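Local coordinates for testis-expressed protein 101 (Mus musculus, PDB 7BPS) that helps control sperm binding to the zona pellucida and migration of spermatozoa into the oviduct, probably through the adhesion molecule ADAM3, at residues S85-D90 and V180-V185; R148-G153 and D157-V162. All coordinates share one frame; numbering follows the deposited sequence.

Contact 1. Residues S85-D90 and V180-V185; sequences SNYCND and VGPMTV. With NAG (2-acetamido-2-deoxy-beta-D-glucopyranose), chain D.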
# COMPACT_ATOMS: atom_id res chain seq x y z
N SER A 85 -8.60 3.57 -3.84
CA SER A 85 -9.29 4.49 -2.91
C SER A 85 -10.63 4.91 -3.51
O SER A 85 -10.67 5.54 -4.60
CB SER A 85 -8.43 5.67 -2.58
OG SER A 85 -8.99 6.42 -1.48
N ASN A 86 -11.70 4.55 -2.81
CA ASN A 86 -13.09 4.88 -3.18
C ASN A 86 -13.70 5.69 -2.04
O ASN A 86 -14.05 5.10 -1.01
CB ASN A 86 -13.89 3.62 -3.49
CG ASN A 86 -15.36 3.94 -3.68
OD1 ASN A 86 -15.73 5.08 -3.95
ND2 ASN A 86 -16.21 2.96 -3.44
N TYR A 87 -13.81 7.00 -2.24
CA TYR A 87 -14.64 7.93 -1.44
C TYR A 87 -16.05 8.00 -2.05
O TYR A 87 -16.18 8.14 -3.28
CB TYR A 87 -13.96 9.29 -1.39
CG TYR A 87 -12.79 9.37 -0.45
CD1 TYR A 87 -11.71 8.52 -0.57
CD2 TYR A 87 -12.76 10.31 0.56
CE1 TYR A 87 -10.62 8.60 0.28
CE2 TYR A 87 -11.68 10.41 1.43
CZ TYR A 87 -10.60 9.55 1.29
OH TYR A 87 -9.54 9.62 2.15
N CYS A 88 -17.08 7.87 -1.22
CA CYS A 88 -18.48 7.73 -1.68
C CYS A 88 -19.43 8.19 -0.57
O CYS A 88 -19.13 7.99 0.63
CB CYS A 88 -18.78 6.31 -2.10
SG CYS A 88 -18.61 5.13 -0.74
N ASN A 89 -20.55 8.76 -0.99
CA ASN A 89 -21.39 9.64 -0.14
C ASN A 89 -22.82 9.10 -0.05
O ASN A 89 -23.73 9.88 -0.28
CB ASN A 89 -21.38 11.05 -0.70
CG ASN A 89 -21.86 12.03 0.33
OD1 ASN A 89 -22.09 11.64 1.47
ND2 ASN A 89 -22.03 13.28 -0.09
N ASP A 90 -22.99 7.81 0.21
CA ASP A 90 -24.28 7.23 0.65
C ASP A 90 -23.99 6.02 1.57
O ASP A 90 -22.93 5.37 1.45
CB ASP A 90 -25.26 7.04 -0.52
CG ASP A 90 -24.82 6.07 -1.60
OD1 ASP A 90 -24.50 4.93 -1.24
OD2 ASP A 90 -24.81 6.49 -2.79
N VAL A 180 -2.52 8.86 0.54
CA VAL A 180 -3.22 7.67 0.02
C VAL A 180 -4.50 7.58 0.85
O VAL A 180 -4.45 7.05 2.00
CB VAL A 180 -2.35 6.40 0.12
CG1 VAL A 180 -3.07 5.17 -0.37
CG2 VAL A 180 -1.03 6.55 -0.61
N GLY A 181 -5.58 8.09 0.28
CA GLY A 181 -6.86 8.26 0.98
C GLY A 181 -6.61 9.03 2.27
O GLY A 181 -6.00 10.09 2.23
N PRO A 182 -6.97 8.48 3.44
CA PRO A 182 -6.81 9.20 4.70
C PRO A 182 -5.40 9.12 5.28
O PRO A 182 -5.18 9.72 6.29
CB PRO A 182 -7.82 8.50 5.62
CG PRO A 182 -7.81 7.08 5.14
CD PRO A 182 -7.54 7.15 3.64
N MET A 183 -4.48 8.41 4.62
CA MET A 183 -3.11 8.16 5.13
C MET A 183 -2.15 9.16 4.50
O MET A 183 -2.31 9.49 3.33
CB MET A 183 -2.61 6.75 4.81
CG MET A 183 -3.40 5.64 5.45
SD MET A 183 -2.69 4.03 5.03
CE MET A 183 -3.77 3.50 3.71
N THR A 184 -1.16 9.60 5.27
CA THR A 184 0.02 10.39 4.82
C THR A 184 1.20 9.42 4.74
O THR A 184 1.25 8.51 5.61
CB THR A 184 0.21 11.55 5.79
OG1 THR A 184 -0.97 12.34 5.65
CG2 THR A 184 1.44 12.38 5.54
N VAL A 185 2.11 9.65 3.79
CA VAL A 185 3.30 8.79 3.50
C VAL A 185 4.54 9.65 3.51
O VAL A 185 4.57 10.60 2.73
CB VAL A 185 3.26 8.11 2.11
CG1 VAL A 185 4.01 6.79 2.17
CG2 VAL A 185 1.86 7.91 1.59
C1 NAG D . -22.50 14.36 0.73
C2 NAG D . -22.07 15.67 0.14
C3 NAG D . -22.54 16.86 0.96
C4 NAG D . -24.06 16.74 0.98
C5 NAG D . -24.42 15.40 1.65
C6 NAG D . -25.92 15.21 1.90
C7 NAG D . -20.13 15.11 -1.19
C8 NAG D . -18.64 15.30 -1.28
N2 NAG D . -20.64 15.65 -0.07
O3 NAG D . -22.13 18.11 0.38
O4 NAG D . -24.64 17.87 1.66
O5 NAG D . -23.93 14.34 0.81
O6 NAG D . -26.67 15.67 0.77
O7 NAG D . -20.81 14.53 -2.06
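A type II' beta turn of the second Ly6/uPAR domain, V180 to M183, meets S85 and Y87 on strand 80-88 of the first domain. The contact is thus part of the interface between the two tandem domains. It is small, burying 122 Å² in all. M183 N to V180 O (3.0 Å) closes the turn, and V180 N to M183 O pairs its arms. G181 sits at the corner with a positive phi of 52°. Y87 makes most of the first segment's share. Its chi1 of -77° sets CG anti to the carbonyl carbon, and the ring comes edge-on to the turn, with G181 CA and P182 N near its plane. Y87 OH lies 3.0 Å from G181 C. P182 N is also close but has no hydrogen to give, so this is packing against the peptide. Beside it, S85 OG lies 3.7 Å from G181 CA and is hydrogen-bonded to T41 OG1. P182 also rests on Q39, T41 and S57 of the first domain. Further along the first segment, C88 is disulfide-bonded to C93. N89 carries an N-linked glycan, with its ND2 joined covalently to NAG C1 at 1.4 Å.

Contact 2. Residues R148-G153 and D157-V162; sequences RLEFSG and DATVQV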
# COMPACT_ATOMS: atom_id res chain seq x y z
N ARG A 148 12.18 2.84 3.82
CA ARG A 148 11.27 2.85 4.99
C ARG A 148 10.11 3.76 4.61
O ARG A 148 10.36 4.88 4.12
CB ARG A 148 12.04 3.22 6.26
CG ARG A 148 11.23 3.25 7.55
CD ARG A 148 12.09 3.00 8.79
NE ARG A 148 11.93 1.61 9.21
CZ ARG A 148 12.87 0.66 9.18
NH1 ARG A 148 14.11 0.89 8.77
NH2 ARG A 148 12.56 -0.55 9.62
N LEU A 149 8.89 3.25 4.75
CA LEU A 149 7.65 4.00 4.51
C LEU A 149 6.99 4.24 5.85
O LEU A 149 6.73 3.27 6.54
CB LEU A 149 6.74 3.22 3.56
CG LEU A 149 7.33 2.95 2.18
CD1 LEU A 149 6.30 2.24 1.31
CD2 LEU A 149 7.82 4.23 1.50
N GLU A 150 6.75 5.51 6.16
CA GLU A 150 6.10 6.00 7.41
C GLU A 150 4.66 6.37 7.05
O GLU A 150 4.49 7.28 6.22
CB GLU A 150 6.92 7.21 7.86
CG GLU A 150 7.04 7.38 9.33
CD GLU A 150 7.86 6.26 9.91
OE1 GLU A 150 9.05 6.07 9.47
OE2 GLU A 150 7.29 5.57 10.81
N PHE A 151 3.67 5.68 7.60
CA PHE A 151 2.24 6.01 7.39
C PHE A 151 1.63 6.59 8.67
O PHE A 151 1.96 6.12 9.77
CB PHE A 151 1.46 4.78 6.95
CG PHE A 151 1.95 4.22 5.64
CD1 PHE A 151 1.45 4.69 4.45
CD2 PHE A 151 2.90 3.21 5.62
CE1 PHE A 151 1.87 4.14 3.25
CE2 PHE A 151 3.31 2.66 4.42
CZ PHE A 151 2.81 3.13 3.24
N SER A 152 0.80 7.62 8.51
CA SER A 152 0.15 8.33 9.64
C SER A 152 -1.24 8.79 9.21
O SER A 152 -1.50 8.88 8.03
CB SER A 152 1.00 9.46 10.19
OG SER A 152 1.42 10.31 9.16
N GLY A 153 -2.12 8.97 10.18
CA GLY A 153 -3.51 9.39 9.94
C GLY A 153 -4.39 8.18 9.80
O GLY A 153 -3.85 7.08 9.58
N ASP A 157 -1.42 4.30 11.53
CA ASP A 157 0.01 4.65 11.78
C ASP A 157 0.86 3.38 11.74
O ASP A 157 0.50 2.41 12.44
CB ASP A 157 0.17 5.39 13.12
CG ASP A 157 -0.68 6.64 13.22
OD1 ASP A 157 -0.14 7.73 12.99
OD2 ASP A 157 -1.85 6.50 13.53
N ALA A 158 1.90 3.36 10.91
CA ALA A 158 2.68 2.14 10.59
C ALA A 158 4.01 2.51 9.93
O ALA A 158 4.11 3.61 9.39
CB ALA A 158 1.84 1.29 9.69
N THR A 159 5.01 1.62 9.98
CA THR A 159 6.21 1.65 9.12
C THR A 159 6.31 0.32 8.33
O THR A 159 5.99 -0.76 8.89
CB THR A 159 7.58 1.68 9.82
OG1 THR A 159 7.51 1.11 11.12
CG2 THR A 159 8.19 3.04 9.89
N VAL A 160 6.83 0.43 7.12
CA VAL A 160 7.08 -0.70 6.21
C VAL A 160 8.53 -0.58 5.77
O VAL A 160 8.92 0.50 5.26
CB VAL A 160 6.10 -0.69 5.04
CG1 VAL A 160 6.33 -1.89 4.14
CG2 VAL A 160 4.65 -0.64 5.52
N GLN A 161 9.31 -1.63 6.02
CA GLN A 161 10.66 -1.74 5.44
C GLN A 161 10.55 -2.53 4.12
O GLN A 161 9.84 -3.58 4.09
CB GLN A 161 11.59 -2.39 6.44
CG GLN A 161 12.98 -2.54 5.87
CD GLN A 161 14.04 -2.69 6.94
OE1 GLN A 161 15.03 -1.97 6.91
NE2 GLN A 161 13.84 -3.61 7.85
N VAL A 162 11.19 -2.00 3.07
CA VAL A 162 11.14 -2.55 1.69
C VAL A 162 12.55 -2.52 1.12
O VAL A 162 13.15 -1.40 1.00
CB VAL A 162 10.17 -1.77 0.80
CG1 VAL A 162 10.07 -2.43 -0.57
CG2 VAL A 162 8.80 -1.63 1.41
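R148 faces Q161 in a non-hydrogen-bonded antiparallel pair. Its CG is anti to the backbone N (chi1 -179°), and the chain bends at chi3. This lays the aliphatic part by the T159 methyl, with CG 3.8 Å from T159 CG2, and brings one face of the guanidinium over Q161 CB. R148 NH2 is hydrogen-bonded to G127 O. L149 pairs with V160 through two backbone bonds, L149 N to V160 O (2.8 Å) and V160 N to L149 O (2.9 Å). The CB atoms of this pair are 4.2 Å apart, on the face that also bears F151 and A158. This is the beta hairpin of strands 143-152 and 158-163 in the second Ly6/uPAR domain. Its segments 148-152 and 158-162 run antiparallel, 165° between their directions. The face with L149, F151 and V160 packs on strands 37-46 and 52-61 of the first domain, including I45, L43, L55 and V53. E150 is paired with T159 on the other face, again as a non-hydrogen-bonded pair. F151 is bonded at both ends of its backbone. F151 N gives a nearly straight bond to A158 O (2.8 Å, 171°), while A158 N reaches F151 O from above the carbonyl plane. The F151 ring meets V160 with its edge, CE2 lying 3.7 Å from V160 CG2. S152 comes next, and its CA is 3.4 Å from D157 OD1. The D157 carboxylate also approaches the backbone N of G153, but is not hydrogen-bonded to it.

Overall arrangement
Contact 1 and contact 2 have centres about 17 Å apart. Segment 180-185 of contact 1 lies in the same sheet as contact 2, that of the second domain. Strand 183-193 leaves the turn of contact 1 and runs antiparallel to strand 143-152, which supplies the first segment of contact 2. The two join where T184 N probably hydrogen-bonds S152 O at 2.9 Å. Next to it, V185 CG1 packs on F151 CE1 at 3.6 Å. Contact 1 crosses the domain boundary, while contact 2 lies within one domain. Both touch strands 37-46 and 52-61, and so contribute to the contact surface between the domains. The glycan on N89 lies beyond the touching residues of contact 1.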